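Long-range contacts in beta-L-arabinobiosidase (Bacteroides thetaiotaomicron, PDB 5MQR), which is a glycosidase that probably releases arabinose-containing units from side chains of plant pectin: residues A[635-643]-A[1009-1017]; A[653-661]-A[670-678]. All coordinates share one frame; numbering follows the deposited sequence.

Contact 1: residues A[635-643]-A[1009-1017]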
loop_
_atom_site.group_PDB
_atom_site.type_symbol
_atom_site.label_atom_id
_atom_site.label_comp_id
_atom_site.label_asym_id
_atom_site.label_seq_id
_atom_site.Cartn_x
_atom_site.Cartn_y
_atom_site.Cartn_z
ATOM N N GLY A 635 -6.347 27.966 -14.358
ATOM C CA GLY A 635 -7.549 28.787 -14.258
ATOM C C GLY A 635 -7.454 29.985 -13.328
ATOM O O GLY A 635 -8.246 30.899 -13.464
HETATM N N MSE A 636 -6.483 30.021 -12.410
HETATM C CA MSE A 636 -6.487 31.034 -11.315
HETATM C C MSE A 636 -5.975 32.401 -11.699
HETATM O O MSE A 636 -6.251 33.387 -11.005
HETATM C CB MSE A 636 -5.731 30.512 -10.085
HETATM C CG MSE A 636 -4.214 30.525 -10.244
HETATM SE SE MSE A 636 -3.399 29.530 -8.761
HETATM C CE MSE A 636 -1.531 29.686 -9.402
ATOM N N GLU A 637 -5.222 32.463 -12.794
ATOM C CA GLU A 637 -4.596 33.704 -13.260
ATOM C C GLU A 637 -4.236 33.564 -14.746
ATOM O O GLU A 637 -4.186 32.448 -15.279
ATOM C CB GLU A 637 -3.340 34.069 -12.395
ATOM C CG GLU A 637 -2.242 32.986 -12.364
ATOM C CD GLU A 637 -1.291 33.038 -11.147
ATOM O OE1 GLU A 637 -0.122 32.573 -11.286
ATOM O OE2 GLU A 637 -1.700 33.514 -10.050
ATOM N N ASP A 638 -4.004 34.691 -15.407
ATOM C CA ASP A 638 -3.617 34.685 -16.819
ATOM C C ASP A 638 -2.248 34.024 -17.032
ATOM O O ASP A 638 -1.378 34.030 -16.144
ATOM C CB ASP A 638 -3.615 36.118 -17.421
ATOM C CG ASP A 638 -2.481 37.005 -16.867
ATOM O OD1 ASP A 638 -2.457 37.220 -15.635
ATOM O OD2 ASP A 638 -1.624 37.496 -17.648
ATOM N N GLU A 639 -2.087 33.455 -18.218
ATOM C CA GLU A 639 -0.813 32.957 -18.707
ATOM C C GLU A 639 -0.104 34.125 -19.415
ATOM O O GLU A 639 -0.419 34.451 -20.550
ATOM C CB GLU A 639 -1.072 31.786 -19.649
ATOM C CG GLU A 639 0.175 31.054 -20.118
ATOM C CD GLU A 639 -0.129 29.792 -20.919
ATOM O OE1 GLU A 639 -1.237 29.671 -21.473
ATOM O OE2 GLU A 639 0.765 28.911 -21.002
ATOM N N ASN A 640 0.848 34.761 -18.732
ATOM C CA ASN A 640 1.463 35.983 -19.254
ATOM C C ASN A 640 2.428 35.736 -20.404
ATOM O O ASN A 640 2.477 36.543 -21.368
ATOM C CB ASN A 640 2.153 36.803 -18.152
ATOM C CG ASN A 640 3.304 36.064 -17.479
ATOM O OD1 ASN A 640 3.200 34.873 -17.202
ATOM N ND2 ASN A 640 4.407 36.774 -17.214
ATOM N N ILE A 641 3.196 34.650 -20.310
ATOM C CA ILE A 641 4.228 34.327 -21.295
ATOM C C ILE A 641 4.236 32.832 -21.526
ATOM O O ILE A 641 4.272 32.052 -20.565
ATOM C CB ILE A 641 5.621 34.773 -20.808
ATOM C CG1 ILE A 641 5.749 36.296 -20.840
ATOM C CG2 ILE A 641 6.714 34.176 -21.685
ATOM C CD1 ILE A 641 6.981 36.837 -20.124
ATOM N N VAL A 642 4.203 32.437 -22.798
ATOM C CA VAL A 642 4.190 31.031 -23.199
ATOM C C VAL A 642 5.525 30.651 -23.819
ATOM O O VAL A 642 5.957 31.286 -24.763
ATOM C CB VAL A 642 3.082 30.770 -24.236
ATOM C CG1 VAL A 642 3.090 29.305 -24.696
ATOM C CG2 VAL A 642 1.714 31.161 -23.659
ATOM N N GLN A 643 6.168 29.607 -23.301
ATOM C CA GLN A 643 7.396 29.099 -23.894
ATOM C C GLN A 643 7.119 27.714 -24.484
ATOM O O GLN A 643 6.079 27.546 -25.134
ATOM C CB GLN A 643 8.548 29.229 -22.902
ATOM C CG GLN A 643 8.838 30.706 -22.595
ATOM C CD GLN A 643 10.203 30.970 -21.981
ATOM O OE1 GLN A 643 10.878 31.911 -22.379
ATOM N NE2 GLN A 643 10.616 30.156 -20.986
ATOM N N ASP A 1009 3.225 43.596 -7.644
ATOM C CA ASP A 1009 2.525 42.949 -8.764
ATOM C C ASP A 1009 3.291 43.035 -10.098
ATOM O O ASP A 1009 2.721 42.717 -11.116
ATOM C CB ASP A 1009 1.139 43.568 -8.933
ATOM C CG ASP A 1009 0.282 43.378 -7.724
ATOM O OD1 ASP A 1009 0.207 42.248 -7.239
ATOM O OD2 ASP A 1009 -0.341 44.353 -7.263
ATOM N N GLN A 1010 4.564 43.443 -10.081
ATOM C CA GLN A 1010 5.350 43.559 -11.318
ATOM C C GLN A 1010 5.503 42.188 -11.997
ATOM O O GLN A 1010 5.764 41.165 -11.358
ATOM C CB GLN A 1010 6.730 44.161 -11.058
ATOM C CG GLN A 1010 6.729 45.595 -10.564
ATOM C CD GLN A 1010 8.114 46.081 -10.136
ATOM O OE1 GLN A 1010 9.093 45.878 -10.838
ATOM N NE2 GLN A 1010 8.185 46.749 -8.996
ATOM N N GLU A 1011 5.351 42.204 -13.311
ATOM C CA GLU A 1011 5.331 40.987 -14.113
ATOM C C GLU A 1011 6.618 40.176 -14.033
ATOM O O GLU A 1011 6.579 38.946 -14.024
ATOM C CB GLU A 1011 5.035 41.321 -15.579
ATOM C CG GLU A 1011 4.795 40.070 -16.403
ATOM C CD GLU A 1011 4.487 40.321 -17.851
ATOM O OE1 GLU A 1011 4.285 41.486 -18.270
ATOM O OE2 GLU A 1011 4.457 39.304 -18.577
ATOM N N ARG A 1012 7.741 40.864 -14.028
ATOM C CA ARG A 1012 9.053 40.209 -13.985
ATOM C C ARG A 1012 9.224 39.096 -12.924
ATOM O O ARG A 1012 9.925 38.103 -13.170
ATOM C CB ARG A 1012 10.155 41.244 -13.779
ATOM C CG ARG A 1012 10.036 42.060 -12.496
ATOM C CD ARG A 1012 11.178 43.077 -12.399
ATOM N NE ARG A 1012 12.354 42.509 -11.748
ATOM C CZ ARG A 1012 13.535 43.111 -11.655
ATOM N NH1 ARG A 1012 13.757 44.315 -12.199
ATOM N NH2 ARG A 1012 14.516 42.508 -10.998
ATOM N N SER A 1013 8.622 39.289 -11.747
ATOM C CA SER A 1013 8.796 38.351 -10.640
ATOM C C SER A 1013 7.993 37.064 -10.790
ATOM O O SER A 1013 8.307 36.068 -10.137
ATOM C CB SER A 1013 8.403 38.993 -9.321
ATOM O OG SER A 1013 9.336 39.967 -8.980
ATOM N N ARG A 1014 6.941 37.101 -11.600
ATOM C CA ARG A 1014 6.010 35.981 -11.676
ATOM C C ARG A 1014 6.708 34.738 -12.189
ATOM O O ARG A 1014 7.369 34.798 -13.225
ATOM C CB ARG A 1014 4.821 36.317 -12.571
ATOM C CG ARG A 1014 3.913 37.379 -12.002
ATOM C CD ARG A 1014 2.795 37.723 -12.963
ATOM N NE ARG A 1014 1.913 36.574 -13.188
ATOM C CZ ARG A 1014 0.944 36.529 -14.106
ATOM N NH1 ARG A 1014 0.705 37.592 -14.886
ATOM N NH2 ARG A 1014 0.198 35.428 -14.234
ATOM N N TYR A 1015 6.560 33.639 -11.451
ATOM C CA TYR A 1015 7.109 32.330 -11.827
ATOM C C TYR A 1015 8.642 32.326 -11.890
ATOM O O TYR A 1015 9.217 31.636 -12.725
ATOM C CB TYR A 1015 6.518 31.839 -13.175
ATOM C CG TYR A 1015 5.018 32.066 -13.295
ATOM C CD1 TYR A 1015 4.124 31.493 -12.379
ATOM C CD2 TYR A 1015 4.496 32.860 -14.301
ATOM C CE1 TYR A 1015 2.760 31.716 -12.459
ATOM C CE2 TYR A 1015 3.124 33.078 -14.393
ATOM C CZ TYR A 1015 2.267 32.510 -13.463
ATOM O OH TYR A 1015 0.919 32.742 -13.583
ATOM N N TYR A 1016 9.301 33.064 -10.997
ATOM C CA TYR A 1016 10.751 33.155 -11.010
ATOM C C TYR A 1016 11.411 31.785 -10.760
ATOM O O TYR A 1016 11.010 31.014 -9.890
ATOM C CB TYR A 1016 11.201 34.183 -9.971
ATOM C CG TYR A 1016 12.574 34.788 -10.158
ATOM C CD1 TYR A 1016 12.988 35.303 -11.406
ATOM C CD2 TYR A 1016 13.451 34.910 -9.079
ATOM C CE1 TYR A 1016 14.233 35.862 -11.559
ATOM C CE2 TYR A 1016 14.680 35.502 -9.237
ATOM C CZ TYR A 1016 15.072 35.960 -10.484
ATOM O OH TYR A 1016 16.316 36.529 -10.648
ATOM N N ASN A 1017 12.435 31.503 -11.540
ATOM C CA ASN A 1017 13.122 30.227 -11.507
ATOM C C ASN A 1017 14.584 30.453 -11.146
ATOM O O ASN A 1017 15.445 30.554 -12.016
ATOM C CB ASN A 1017 12.986 29.537 -12.865
ATOM C CG ASN A 1017 13.647 28.178 -12.884
ATOM O OD1 ASN A 1017 13.766 27.518 -11.831
ATOM N ND2 ASN A 1017 14.124 27.761 -14.062
HETATM O O HOH W 1 2.013 34.802 -10.815
HETATM O O HOH W 2 6.999 36.558 -15.542
#

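Contact 2: residues A[653-661]-A[670-678]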
loop_
_atom_site.group_PDB
_atom_site.type_symbol
_atom_site.label_atom_id
_atom_site.label_comp_id
_atom_site.label_asym_id
_atom_site.label_seq_id
_atom_site.Cartn_x
_atom_site.Cartn_y
_atom_site.Cartn_z
ATOM N N TRP A 653 2.388 17.087 -19.682
ATOM C CA TRP A 653 3.816 17.119 -19.423
ATOM C C TRP A 653 4.130 16.672 -17.988
ATOM O O TRP A 653 5.056 15.892 -17.789
ATOM C CB TRP A 653 4.390 18.507 -19.714
ATOM C CG TRP A 653 5.878 18.629 -19.454
ATOM C CD1 TRP A 653 6.898 18.453 -20.355
ATOM C CD2 TRP A 653 6.498 18.942 -18.209
ATOM N NE1 TRP A 653 8.112 18.658 -19.739
ATOM C CE2 TRP A 653 7.892 18.947 -18.421
ATOM C CE3 TRP A 653 6.010 19.216 -16.935
ATOM C CZ2 TRP A 653 8.791 19.220 -17.413
ATOM C CZ3 TRP A 653 6.911 19.497 -15.930
ATOM C CH2 TRP A 653 8.287 19.495 -16.175
HETATM N N MSE A 654 3.369 17.148 -17.006
HETATM C CA MSE A 654 3.613 16.762 -15.600
HETATM C C MSE A 654 3.428 15.274 -15.426
HETATM O O MSE A 654 4.267 14.603 -14.826
HETATM C CB MSE A 654 2.714 17.540 -14.622
HETATM C CG MSE A 654 3.223 18.968 -14.430
HETATM SE SE MSE A 654 1.811 20.157 -13.748
HETATM C CE MSE A 654 1.874 19.519 -11.893
ATOM N N GLU A 655 2.335 14.741 -15.965
ATOM C CA GLU A 655 2.055 13.319 -15.868
ATOM C C GLU A 655 3.213 12.449 -16.413
ATOM O O GLU A 655 3.532 11.424 -15.832
ATOM C CB GLU A 655 0.736 12.982 -16.577
ATOM C CG GLU A 655 0.303 11.545 -16.361
ATOM C CD GLU A 655 -1.010 11.149 -17.049
ATOM O OE1 GLU A 655 -1.533 11.851 -17.949
ATOM O OE2 GLU A 655 -1.501 10.075 -16.683
ATOM N N GLU A 656 3.843 12.880 -17.501
ATOM C CA GLU A 656 5.023 12.199 -18.089
ATOM C C GLU A 656 6.297 12.354 -17.268
ATOM O O GLU A 656 7.130 11.471 -17.295
ATOM C CB GLU A 656 5.346 12.744 -19.503
ATOM C CG GLU A 656 4.497 12.174 -20.618
ATOM C CD GLU A 656 4.451 13.026 -21.904
ATOM O OE1 GLU A 656 5.355 13.878 -22.137
ATOM O OE2 GLU A 656 3.478 12.846 -22.694
ATOM N N ASN A 657 6.462 13.479 -16.576
ATOM C CA ASN A 657 7.755 13.847 -16.012
ATOM C C ASN A 657 7.900 13.883 -14.519
ATOM O O ASN A 657 9.000 13.685 -14.047
ATOM C CB ASN A 657 8.186 15.175 -16.600
ATOM C CG ASN A 657 8.642 15.019 -18.013
ATOM O OD1 ASN A 657 9.760 14.567 -18.248
ATOM N ND2 ASN A 657 7.756 15.309 -18.969
ATOM N N ILE A 658 6.836 14.130 -13.758
ATOM C CA ILE A 658 7.052 14.384 -12.345
ATOM C C ILE A 658 6.915 13.180 -11.431
ATOM O O ILE A 658 6.005 12.367 -11.605
ATOM C CB ILE A 658 6.252 15.584 -11.826
ATOM C CG1 ILE A 658 4.744 15.378 -11.823
ATOM C CG2 ILE A 658 6.610 16.826 -12.630
ATOM C CD1 ILE A 658 4.065 16.310 -10.843
ATOM N N PRO A 659 7.829 13.057 -10.441
ATOM C CA PRO A 659 7.491 12.182 -9.337
ATOM C C PRO A 659 6.218 12.687 -8.674
ATOM O O PRO A 659 5.908 13.896 -8.736
ATOM C CB PRO A 659 8.711 12.285 -8.397
ATOM C CG PRO A 659 9.828 12.735 -9.283
ATOM C CD PRO A 659 9.170 13.644 -10.273
ATOM N N LEU A 660 5.462 11.785 -8.078
ATOM C CA LEU A 660 4.219 12.172 -7.413
ATOM C C LEU A 660 4.375 12.182 -5.898
ATOM O O LEU A 660 5.091 11.351 -5.350
ATOM C CB LEU A 660 3.090 11.238 -7.830
ATOM C CG LEU A 660 2.778 11.184 -9.337
ATOM C CD1 LEU A 660 1.774 10.070 -9.629
ATOM C CD2 LEU A 660 2.253 12.502 -9.888
ATOM N N PHE A 661 3.688 13.101 -5.232
ATOM C CA PHE A 661 3.807 13.284 -3.791
ATOM C C PHE A 661 2.426 13.531 -3.176
ATOM O O PHE A 661 1.569 14.150 -3.773
ATOM C CB PHE A 661 4.751 14.485 -3.486
ATOM C CG PHE A 661 4.746 14.939 -2.036
ATOM C CD1 PHE A 661 5.485 14.275 -1.080
ATOM C CD2 PHE A 661 4.001 16.026 -1.632
ATOM C CE1 PHE A 661 5.473 14.682 0.254
ATOM C CE2 PHE A 661 3.987 16.434 -0.303
ATOM C CZ PHE A 661 4.717 15.752 0.645
ATOM N N GLU A 670 0.252 21.159 -2.314
ATOM C CA GLU A 670 -0.030 22.134 -3.357
ATOM C C GLU A 670 1.254 22.754 -3.897
ATOM O O GLU A 670 1.365 22.952 -5.094
ATOM C CB GLU A 670 -0.950 23.242 -2.839
ATOM C CG GLU A 670 -1.284 24.302 -3.873
ATOM C CD GLU A 670 -2.253 25.341 -3.350
ATOM O OE1 GLU A 670 -1.961 26.020 -2.342
ATOM O OE2 GLU A 670 -3.311 25.495 -3.965
HETATM N N MSE A 671 2.203 23.046 -3.014
HETATM C CA MSE A 671 3.468 23.702 -3.416
HETATM C C MSE A 671 4.319 22.763 -4.212
HETATM O O MSE A 671 5.021 23.186 -5.111
HETATM C CB MSE A 671 4.253 24.220 -2.213
HETATM C CG MSE A 671 5.343 25.224 -2.570
HETATM SE SE MSE A 671 4.599 26.799 -3.539
HETATM C CE MSE A 671 3.183 27.276 -2.255
ATOM N N TYR A 672 4.267 21.471 -3.876
ATOM C CA TYR A 672 4.939 20.451 -4.633
ATOM C C TYR A 672 4.532 20.542 -6.090
ATOM O O TYR A 672 5.363 20.655 -6.980
ATOM C CB TYR A 672 4.622 19.053 -4.073
ATOM C CG TYR A 672 5.367 17.989 -4.805
ATOM C CD1 TYR A 672 6.658 17.646 -4.447
ATOM C CD2 TYR A 672 4.795 17.346 -5.903
ATOM C CE1 TYR A 672 7.353 16.679 -5.150
ATOM C CE2 TYR A 672 5.487 16.377 -6.609
ATOM C CZ TYR A 672 6.765 16.049 -6.227
ATOM O OH TYR A 672 7.468 15.116 -6.962
ATOM N N TYR A 673 3.234 20.509 -6.326
ATOM C CA TYR A 673 2.732 20.527 -7.692
ATOM C C TYR A 673 2.928 21.887 -8.335
ATOM O O TYR A 673 3.321 21.945 -9.508
ATOM C CB TYR A 673 1.271 20.010 -7.764
ATOM C CG TYR A 673 1.250 18.539 -7.459
ATOM C CD1 TYR A 673 1.645 17.603 -8.415
ATOM C CD2 TYR A 673 0.953 18.079 -6.170
ATOM C CE1 TYR A 673 1.686 16.241 -8.102
ATOM C CE2 TYR A 673 0.998 16.735 -5.849
ATOM C CZ TYR A 673 1.364 15.823 -6.808
ATOM O OH TYR A 673 1.411 14.503 -6.466
ATOM N N TYR A 674 2.727 22.969 -7.578
ATOM C CA TYR A 674 2.904 24.291 -8.147
ATOM C C TYR A 674 4.325 24.520 -8.700
ATOM O O TYR A 674 4.490 25.067 -9.773
ATOM C CB TYR A 674 2.565 25.392 -7.133
ATOM C CG TYR A 674 2.895 26.790 -7.638
ATOM C CD1 TYR A 674 2.092 27.410 -8.579
ATOM C CD2 TYR A 674 4.033 27.448 -7.217
ATOM C CE1 TYR A 674 2.394 28.664 -9.070
ATOM C CE2 TYR A 674 4.355 28.723 -7.700
ATOM C CZ TYR A 674 3.533 29.318 -8.626
ATOM O OH TYR A 674 3.826 30.572 -9.094
ATOM N N ARG A 675 5.332 24.104 -7.959
ATOM C CA ARG A 675 6.713 24.414 -8.337
ATOM C C ARG A 675 7.125 23.610 -9.558
ATOM O O ARG A 675 7.917 24.101 -10.361
ATOM C CB ARG A 675 7.674 24.196 -7.174
ATOM C CG ARG A 675 7.573 25.300 -6.105
ATOM C CD ARG A 675 8.023 26.669 -6.616
ATOM N NE ARG A 675 9.399 26.623 -7.051
ATOM C CZ ARG A 675 10.455 27.068 -6.363
ATOM N NH1 ARG A 675 10.334 27.676 -5.174
ATOM N NH2 ARG A 675 11.664 26.904 -6.892
ATOM N N TRP A 676 6.562 22.406 -9.724
ATOM C CA TRP A 676 6.785 21.698 -10.982
ATOM C C TRP A 676 6.106 22.422 -12.159
ATOM O O TRP A 676 6.706 22.555 -13.210
ATOM C CB TRP A 676 6.317 20.253 -10.936
ATOM C CG TRP A 676 7.186 19.334 -10.186
ATOM C CD1 TRP A 676 6.789 18.488 -9.192
ATOM C CD2 TRP A 676 8.585 19.109 -10.368
ATOM N NE1 TRP A 676 7.855 17.757 -8.736
ATOM C CE2 TRP A 676 8.973 18.120 -9.428
ATOM C CE3 TRP A 676 9.554 19.668 -11.197
ATOM C CZ2 TRP A 676 10.283 17.668 -9.301
ATOM C CZ3 TRP A 676 10.859 19.213 -11.087
ATOM C CH2 TRP A 676 11.215 18.220 -10.143
ATOM N N TRP A 677 4.863 22.865 -11.954
ATOM C CA TRP A 677 4.081 23.561 -12.962
ATOM C C TRP A 677 4.747 24.880 -13.360
ATOM O O TRP A 677 4.703 25.307 -14.515
ATOM C CB TRP A 677 2.671 23.814 -12.391
ATOM C CG TRP A 677 1.714 24.590 -13.253
ATOM C CD1 TRP A 677 0.879 24.096 -14.209
ATOM C CD2 TRP A 677 1.448 25.977 -13.173
ATOM N NE1 TRP A 677 0.120 25.099 -14.747
ATOM C CE2 TRP A 677 0.450 26.270 -14.127
ATOM C CE3 TRP A 677 1.968 27.015 -12.403
ATOM C CZ2 TRP A 677 -0.034 27.559 -14.333
ATOM C CZ3 TRP A 677 1.480 28.295 -12.600
ATOM C CH2 TRP A 677 0.480 28.551 -13.552
ATOM N N SER A 678 5.348 25.521 -12.375
ATOM C CA SER A 678 6.069 26.738 -12.584
ATOM C C SER A 678 7.367 26.503 -13.351
ATOM O O SER A 678 7.596 27.136 -14.368
ATOM C CB SER A 678 6.406 27.368 -11.244
ATOM O OG SER A 678 6.775 28.686 -11.531
#

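Contact 1: residues A[635-643]-A[1009-1017]
Arg1014 reaches across to Asp638 and takes hold of it with both terminal nitrogens. From CB the chain runs straight through CG to CD, then bends at chi3 (64°), which turns the guanidinium to face 637-640. Arg1014 NE gives its hydrogen to a water 3.0 Å away, which donates to Glu637 OE1. Beyond CZ, Arg1014 NH1 makes a long salt bridge to Asp638 OD1 (3.3 Å), met on the syn side but well out of the carboxylate plane. Arg1014 NH2 is used twice: it donates to the backbone Asp638 O at 2.8 Å and to Tyr1015 OH at 2.9 Å. One face of the guanidinium is covered by the amide of Asn640, whose CG lies 4.0 Å over the plane of Arg1014, toward its rim, with the two planes only 22° apart.

The tyrosine hydroxyl passes the chain of bonds on. Tyr1015 OH donates to Glu637 OE1 over 2.5 Å, arriving on the anti side, while the other carboxylate oxygen, OE2, pairs with Arg991. Asn640 meanwhile spends its ND2 on Glu1011: the bond to the anti lone pair of OE2 is 2.9 Å long and fairly straight, at 158°. A second water accepts from Asn640 ND2 and donates to the carbonyls of Glu1011 and Arg1014, tying the amide to the backbone of 1011-1014. Polar pairing thus fastens the loop leaving helix 627-636 to the loop preceding helix 1022-1029, a surface contact between loops far apart in sequence, consistent with the (alpha/alpha)6 barrel of six-hairpin glycosidases.

Contact 2: residues A[653-661]-A[670-678]
Two successive tyrosines of one helix, Tyr672 and Tyr673, each donate a hydroxyl to a backbone carbonyl of segment 653-661, the acceptors lying two residues apart. Tyr672 OH lies 2.7 Å from Pro659 O, but it sits above the carbonyl plane, 70° out of it. Tyr673 OH reaches Phe661 O, also at 2.7 Å, closer to that carbonyl's plane.

The rings carry the apolar part of the contact. Phe661 CB stands almost exactly over the middle of the Tyr672 ring, 3.5 Å from its centroid, in a CH-pi contact, and the Phe661 ring leans obliquely past. Ile658 divides its branches between two aromatics: CG2 rests on the face of the Trp676 five-membered ring, 3.7 Å from its centroid, while CD1 comes within 3.6 Å of Tyr673 CE1. Met654, present as selenomethionine, is bent at its end (chi3 77°), which brings its methyl to the edge of the Tyr673 ring; its selenium lies 5.1 Å from the centroid of the Trp677 five-membered ring, in an edge-on Met-aromatic contact. A phenylalanine in place of Tyr672 would probably leave Pro659 O without its hydroxyl donor, and the turn out of helix 647-657 less firmly fixed.

Segments 653-657 and 670-678 run at 107° to each other; helix 666-680 meets helix 647-657 through Tyr673 and Trp677, and strand 660-662 through Tyr672 and Tyr673. The chemistry implies a buried, largely aromatic interface in which two phenolic hydroxyls satisfy main-chain carbonyls inside the apolar packing, pinning the strand's approach to the helix.

In the fold
The centres of the two contacts lie about 17 Å apart, contact 2 deep and contact 1 nearer the surface. Along the chain the order is 635-643, 653-661, 670-678 and 1009-1017, so contact 1 closes a long excursion, rich in helices and poor in strands, that contains contact 2. Helix 666-680 joins them directly: Tyr1015 packs against Tyr674, Trp677 and Ser678, and Met636 against Tyr674. Helix 627-636, which leads into contact 1, also lies against Met654 and Tyr673. Contact 2 includes part of the edge strand 660-662 of the five-stranded sheet, and Pro659, Phe661 and Tyr672 pack on strand 1053-1061, so the pair connects the helical domain's outer loops with the C-terminal sheet.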